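Local coordinates for Cag pathogenicity island protein (Cag10) (Helicobacter pylori 26695, PDB 6IQT) that probably serves as the VirB8-like component of the Cag type IV secretion system, a membrane protein whose soluble NTF2-like domain is held in this chain, at residues K37-L42 and Q56-C61; L42-K47 and N76-D82. All blocks are in the same frame, centred on the assembly; numbering follows the deposited sequence.

Contact 1. Residues K37-L42 and Q56-C61; sequences KFVSLL and QLMQYC
This is helix-helix packing in the helical layer of the VirB8 domain, an NTF2-like fold in which three helices cover a four-stranded antiparallel sheet. Residues 37-42 are regular helix (Leu41 N to Lys37 O, 2.9 Å). Segment 56-61 begins in helix 50-59 and has left helical angles by Cys61 (-117/133), Tyr60 being at -93/4. The backbones come closest at Leu41 and Leu57, whose CA atoms are 5.8 Å apart. Leu41 (m,t) is the central bump: it points at the other segment and puts CD1 between the Leu57 backbone (3.9 Å to Leu57 N) and the Tyr60 ring (3.9 Å to Tyr60 CD2). In return Leu57 (t,p) reaches between Phe38 and Leu42, with Leu57 CD1 3.8 Å from Phe38 CE1 and Leu57 CD2 3.9 Å from Leu42 CD1. Tyr60 (chi1 m), its CA-to-CB bond toward the helix, sets its ring against Lys37 and Leu41, Lys37 CG being 3.8 Å from Tyr60 OH. On the sheet side, Val156 and Ile159 of strand 154-163 meet Phe38 and Leu42 respectively. The Phe38 ring, chi1 t, turns its edge to Tyr60 CB, 3.7 Å from Phe38 CD1, and to Cys61 in a sulfur-aromatic contact, Phe38 CE1 to Cys61 SG 3.9 Å.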
loop_
_atom_site.group_PDB
_atom_site.type_symbol
_atom_site.label_atom_id
_atom_site.label_comp_id
_atom_site.label_asym_id
_atom_site.label_seq_id
_atom_site.Cartn_x
_atom_site.Cartn_y
_atom_site.Cartn_z
ATOM N N LYS A 37 15.169 -8.757 -0.137
ATOM C CA LYS A 37 16.166 -7.808 -0.625
ATOM C C LYS A 37 15.505 -6.520 -1.109
ATOM O O LYS A 37 15.984 -5.415 -0.823
ATOM C CB LYS A 37 16.984 -8.455 -1.743
ATOM C CG LYS A 37 18.257 -7.661 -2.151
ATOM C CD LYS A 37 18.981 -7.131 -0.915
ATOM C CE LYS A 37 20.425 -6.722 -1.226
ATOM N NZ LYS A 37 21.149 -6.267 -0.005
ATOM N N PHE A 38 14.386 -6.648 -1.823
ATOM C CA PHE A 38 13.642 -5.494 -2.312
ATOM C C PHE A 38 13.138 -4.629 -1.166
ATOM O O PHE A 38 13.260 -3.397 -1.203
ATOM C CB PHE A 38 12.474 -5.984 -3.180
ATOM C CG PHE A 38 11.530 -4.899 -3.617
ATOM C CD1 PHE A 38 11.830 -4.093 -4.707
ATOM C CD2 PHE A 38 10.327 -4.696 -2.949
ATOM C CE1 PHE A 38 10.951 -3.100 -5.131
ATOM C CE2 PHE A 38 9.447 -3.694 -3.359
ATOM C CZ PHE A 38 9.762 -2.897 -4.458
ATOM N N VAL A 39 12.573 -5.260 -0.131
ATOM C CA VAL A 39 12.081 -4.515 1.032
ATOM C C VAL A 39 13.221 -3.764 1.701
ATOM O O VAL A 39 13.080 -2.590 2.078
ATOM C CB VAL A 39 11.389 -5.470 2.026
ATOM C CG1 VAL A 39 11.306 -4.841 3.412
ATOM C CG2 VAL A 39 9.987 -5.868 1.505
ATOM N N SER A 40 14.352 -4.449 1.895
ATOM C CA SER A 40 15.533 -3.816 2.473
ATOM C C SER A 40 15.994 -2.614 1.644
ATOM O O SER A 40 16.292 -1.548 2.197
ATOM C CB SER A 40 16.649 -4.856 2.591
ATOM O OG SER A 40 17.796 -4.271 3.166
ATOM N N LEU A 41 16.034 -2.755 0.311
ATOM C CA LEU A 41 16.489 -1.660 -0.541
ATOM C C LEU A 41 15.502 -0.492 -0.539
ATOM O O LEU A 41 15.913 0.674 -0.526
ATOM C CB LEU A 41 16.703 -2.162 -1.971
ATOM C CG LEU A 41 17.867 -3.134 -2.217
ATOM C CD1 LEU A 41 17.650 -3.767 -3.579
ATOM C CD2 LEU A 41 19.205 -2.406 -2.154
ATOM N N LEU A 42 14.200 -0.786 -0.568
ATOM C CA LEU A 42 13.184 0.246 -0.724
ATOM C C LEU A 42 12.899 0.987 0.582
ATOM O O LEU A 42 12.802 2.223 0.590
ATOM C CB LEU A 42 11.897 -0.374 -1.267
ATOM C CG LEU A 42 10.748 0.600 -1.501
ATOM C CD1 LEU A 42 11.109 1.668 -2.543
ATOM C CD2 LEU A 42 9.503 -0.144 -1.907
ATOM N N GLN A 56 20.601 -0.697 -7.398
ATOM C CA GLN A 56 20.118 -2.048 -7.107
ATOM C C GLN A 56 18.595 -2.088 -7.069
ATOM O O GLN A 56 17.974 -2.971 -7.670
ATOM C CB GLN A 56 20.718 -2.539 -5.794
ATOM C CG GLN A 56 22.195 -2.953 -5.931
ATOM C CD GLN A 56 22.670 -3.787 -4.746
ATOM O OE1 GLN A 56 21.867 -4.445 -4.084
ATOM N NE2 GLN A 56 23.968 -3.748 -4.470
ATOM N N LEU A 57 17.976 -1.115 -6.394
ATOM C CA LEU A 57 16.517 -1.050 -6.327
ATOM C C LEU A 57 15.878 -1.047 -7.718
ATOM O O LEU A 57 14.923 -1.793 -7.982
ATOM C CB LEU A 57 16.108 0.200 -5.543
ATOM C CG LEU A 57 14.614 0.511 -5.474
ATOM C CD1 LEU A 57 13.865 -0.667 -4.884
ATOM C CD2 LEU A 57 14.370 1.767 -4.634
HETATM N N MSE A 58 16.389 -0.208 -8.616
HETATM C CA MSE A 58 15.938 -0.111 -10.000
HETATM C C MSE A 58 15.898 -1.492 -10.697
HETATM O O MSE A 58 14.989 -1.800 -11.476
HETATM C CB MSE A 58 16.878 0.830 -10.752
HETATM C CG MSE A 58 16.710 2.283 -10.379
HETATM SE SE MSE A 58 14.829 2.809 -10.541
HETATM C CE MSE A 58 14.410 3.019 -8.658
ATOM N N GLN A 59 16.890 -2.330 -10.377
ATOM C CA GLN A 59 17.011 -3.669 -10.964
ATOM C C GLN A 59 15.887 -4.614 -10.538
ATOM O O GLN A 59 15.621 -5.602 -11.238
ATOM C CB GLN A 59 18.349 -4.289 -10.560
ATOM C CG GLN A 59 19.515 -3.750 -11.319
ATOM C CD GLN A 59 19.755 -4.554 -12.560
ATOM O OE1 GLN A 59 20.514 -5.526 -12.545
ATOM N NE2 GLN A 59 19.079 -4.184 -13.644
ATOM N N TYR A 60 15.241 -4.340 -9.414
ATOM C CA TYR A 60 14.130 -5.150 -8.932
ATOM C C TYR A 60 12.767 -4.639 -9.370
ATOM O O TYR A 60 11.753 -5.198 -8.937
ATOM C CB TYR A 60 14.161 -5.221 -7.400
ATOM C CG TYR A 60 15.149 -6.222 -6.917
ATOM C CD1 TYR A 60 14.788 -7.554 -6.783
ATOM C CD2 TYR A 60 16.465 -5.855 -6.637
ATOM C CE1 TYR A 60 15.700 -8.493 -6.356
ATOM C CE2 TYR A 60 17.385 -6.788 -6.209
ATOM C CZ TYR A 60 16.996 -8.109 -6.077
ATOM O OH TYR A 60 17.900 -9.053 -5.650
ATOM N N CYS A 61 12.707 -3.591 -10.193
ATOM C CA CYS A 61 11.447 -2.953 -10.568
ATOM C C CYS A 61 11.203 -3.090 -12.066
ATOM O O CYS A 61 12.101 -2.828 -12.874
ATOM C CB CYS A 61 11.460 -1.462 -10.193
ATOM S SG CYS A 61 11.666 -1.086 -8.442
#

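Contact 2. Residues L42-K47 and N76-D82; sequences LFGYSK and NIRQFVD
Helix 30-43 ends in segment 42-47: Gly44 is the first to leave helical angles (-87/174), and Tyr45 (-164/133) and Ser46 (-142/139) run extended. Helix 66-80 ends at Phe80, and Val81 breaks away with positive phi (37/-135). The closest CA pairs are Tyr45 with Asn76, 7.0 Å, and Lys47 with Asp82, 5.6 Å. Tyr45 (chi1 t, chi2 85°) lays its ring along the end of helix 66-80. Phe80 CB sits over one face of that ring in a CH-pi contact, 3.8 Å from the Tyr45 centroid; chi1 m turns the Phe80 ring so that the two rings meet obliquely, planes at 53°. At the ring's edge, Tyr45 OH donates to Val81 O at 2.6 Å, the carbonyl of the first residue past the helix. Asn76 (chi1 m, chi2 -17°) gives a weak hydrogen bond from ND2 to Leu42 O, 3.1 Å; one water joins Asn76 OD1 to Phe43 O and another Asn76 ND2 to Gly44 O. Lys47, chi1 p and otherwise extended, sends NZ weakly to Asp82 O, 3.4 Å. Tyr45 also pairs by backbone with Ala86 of strand 84-98, outermost in this chain's sheet, tying two helix ends to that strand of the NTF2-like VirB8 domain.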
loop_
_atom_site.group_PDB
_atom_site.type_symbol
_atom_site.label_atom_id
_atom_site.label_comp_id
_atom_site.label_asym_id
_atom_site.label_seq_id
_atom_site.Cartn_x
_atom_site.Cartn_y
_atom_site.Cartn_z
ATOM N N LEU A 42 14.200 -0.786 -0.568
ATOM C CA LEU A 42 13.184 0.246 -0.724
ATOM C C LEU A 42 12.899 0.987 0.582
ATOM O O LEU A 42 12.802 2.223 0.590
ATOM C CB LEU A 42 11.897 -0.374 -1.267
ATOM C CG LEU A 42 10.748 0.600 -1.501
ATOM C CD1 LEU A 42 11.109 1.668 -2.543
ATOM C CD2 LEU A 42 9.503 -0.144 -1.907
ATOM N N PHE A 43 12.741 0.254 1.690
ATOM C CA PHE A 43 12.349 0.857 2.956
ATOM C C PHE A 43 13.530 1.175 3.866
ATOM O O PHE A 43 13.376 1.958 4.809
ATOM C CB PHE A 43 11.369 -0.062 3.705
ATOM C CG PHE A 43 10.039 -0.204 3.030
ATOM C CD1 PHE A 43 9.083 0.790 3.138
ATOM C CD2 PHE A 43 9.751 -1.322 2.268
ATOM C CE1 PHE A 43 7.861 0.667 2.505
ATOM C CE2 PHE A 43 8.520 -1.453 1.634
ATOM C CZ PHE A 43 7.582 -0.459 1.750
ATOM N N GLY A 44 14.698 0.587 3.609
ATOM C CA GLY A 44 15.873 0.855 4.407
ATOM C C GLY A 44 16.629 2.061 3.890
ATOM O O GLY A 44 16.296 2.604 2.838
ATOM N N TYR A 45 17.654 2.462 4.645
ATOM C CA TYR A 45 18.350 3.712 4.352
ATOM C C TYR A 45 19.684 3.762 5.077
ATOM O O TYR A 45 19.755 3.475 6.272
ATOM C CB TYR A 45 17.502 4.930 4.760
ATOM C CG TYR A 45 18.170 6.255 4.450
ATOM C CD1 TYR A 45 18.047 6.830 3.198
ATOM C CD2 TYR A 45 18.948 6.911 5.404
ATOM C CE1 TYR A 45 18.660 8.034 2.898
ATOM C CE2 TYR A 45 19.581 8.123 5.112
ATOM C CZ TYR A 45 19.417 8.678 3.855
ATOM O OH TYR A 45 20.009 9.883 3.533
ATOM N N SER A 46 20.729 4.147 4.350
ATOM C CA SER A 46 22.030 4.472 4.913
ATOM C C SER A 46 22.585 5.648 4.125
ATOM O O SER A 46 22.452 5.688 2.902
ATOM C CB SER A 46 22.996 3.284 4.841
ATOM O OG SER A 46 24.301 3.673 5.246
ATOM N N LYS A 47 23.198 6.607 4.819
ATOM C CA LYS A 47 23.688 7.800 4.136
ATOM C C LYS A 47 24.914 7.538 3.264
ATOM O O LYS A 47 25.242 8.379 2.423
ATOM C CB LYS A 47 23.999 8.904 5.162
ATOM C CG LYS A 47 25.209 8.613 6.049
ATOM C CD LYS A 47 25.320 9.607 7.187
ATOM C CE LYS A 47 26.538 9.306 8.055
ATOM N NZ LYS A 47 26.505 10.058 9.341
ATOM N N ASN A 76 12.735 8.934 1.546
ATOM C CA ASN A 76 13.663 8.549 2.613
ATOM C C ASN A 76 14.823 9.535 2.732
ATOM O O ASN A 76 15.260 9.870 3.843
ATOM C CB ASN A 76 14.231 7.140 2.371
ATOM C CG ASN A 76 13.204 6.026 2.564
ATOM O OD1 ASN A 76 12.150 6.218 3.168
ATOM N ND2 ASN A 76 13.528 4.845 2.050
ATOM N N ILE A 77 15.378 9.961 1.597
ATOM C CA ILE A 77 16.473 10.922 1.637
ATOM C C ILE A 77 16.025 12.192 2.344
ATOM O O ILE A 77 16.736 12.730 3.199
ATOM C CB ILE A 77 16.976 11.235 0.216
ATOM C CG1 ILE A 77 17.413 9.953 -0.498
ATOM C CG2 ILE A 77 18.120 12.267 0.269
ATOM C CD1 ILE A 77 17.910 10.184 -1.896
ATOM N N ARG A 78 14.828 12.678 2.002
ATOM C CA ARG A 78 14.367 13.969 2.512
ATOM C C ARG A 78 14.224 13.961 4.026
ATOM O O ARG A 78 14.497 14.970 4.688
ATOM C CB ARG A 78 13.035 14.345 1.866
ATOM C CG ARG A 78 13.171 14.766 0.429
ATOM C CD ARG A 78 11.990 15.611 0.000
ATOM N NE ARG A 78 11.211 15.011 -1.086
ATOM C CZ ARG A 78 11.662 14.785 -2.320
ATOM N NH1 ARG A 78 12.914 15.074 -2.659
ATOM N NH2 ARG A 78 10.855 14.249 -3.220
ATOM N N GLN A 79 13.797 12.836 4.590
ATOM C CA GLN A 79 13.481 12.777 6.007
ATOM C C GLN A 79 14.631 12.277 6.868
ATOM O O GLN A 79 14.786 12.755 7.996
ATOM C CB GLN A 79 12.238 11.910 6.222
ATOM C CG GLN A 79 10.986 12.441 5.472
ATOM C CD GLN A 79 10.782 13.982 5.573
ATOM O OE1 GLN A 79 11.153 14.611 6.571
ATOM N NE2 GLN A 79 10.164 14.576 4.541
ATOM N N PHE A 80 15.474 11.374 6.351
ATOM C CA PHE A 80 16.567 10.823 7.141
ATOM C C PHE A 80 17.892 11.569 6.975
ATOM O O PHE A 80 18.723 11.523 7.889
ATOM C CB PHE A 80 16.777 9.350 6.788
ATOM C CG PHE A 80 15.574 8.492 7.019
ATOM C CD1 PHE A 80 14.749 8.694 8.120
ATOM C CD2 PHE A 80 15.260 7.483 6.127
ATOM C CE1 PHE A 80 13.628 7.885 8.328
ATOM C CE2 PHE A 80 14.145 6.678 6.321
ATOM C CZ PHE A 80 13.329 6.874 7.421
ATOM N N VAL A 81 18.091 12.266 5.851
ATOM C CA VAL A 81 19.312 13.007 5.502
ATOM C C VAL A 81 20.581 12.287 5.970
ATOM O O VAL A 81 20.740 11.077 5.756
ATOM C CB VAL A 81 19.255 14.465 6.022
ATOM C CG1 VAL A 81 18.242 15.268 5.198
ATOM C CG2 VAL A 81 18.901 14.556 7.514
ATOM N N ASP A 82 21.512 13.026 6.574
ATOM C CA ASP A 82 22.762 12.455 7.065
ATOM C C ASP A 82 22.725 12.182 8.565
ATOM O O ASP A 82 23.780 12.009 9.187
ATOM C CB ASP A 82 23.939 13.375 6.723
ATOM C CG ASP A 82 23.924 14.676 7.521
ATOM O OD1 ASP A 82 22.833 15.275 7.694
ATOM O OD2 ASP A 82 25.010 15.100 7.984
HETATM O O HOH W 1 11.449 3.963 4.962
HETATM O O HOH W 2 16.106 4.681 0.966
#

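Both contacts draw on helix 30-43, with centres about 14 Å apart. Contact 1 lies about 5 Å from the centre of the chain and is mostly buried; no hydrogen bond crosses it, and leucine, phenylalanine and the tyrosine ring make up most of it, with Lys37 and Gln56 at the more exposed margin. Contact 2, about 13 Å from that centre, is only partly buried, and there backbone carbonyls at and just beyond two helix ends are met by tyrosine, asparagine, lysine and water. Buried areas are similar (404 and 381 Å²), so they differ more in chemistry. Leu42 packs its side chain on Leu57 in contact 1, while its carbonyl takes the weak bond from Asn76 in contact 2.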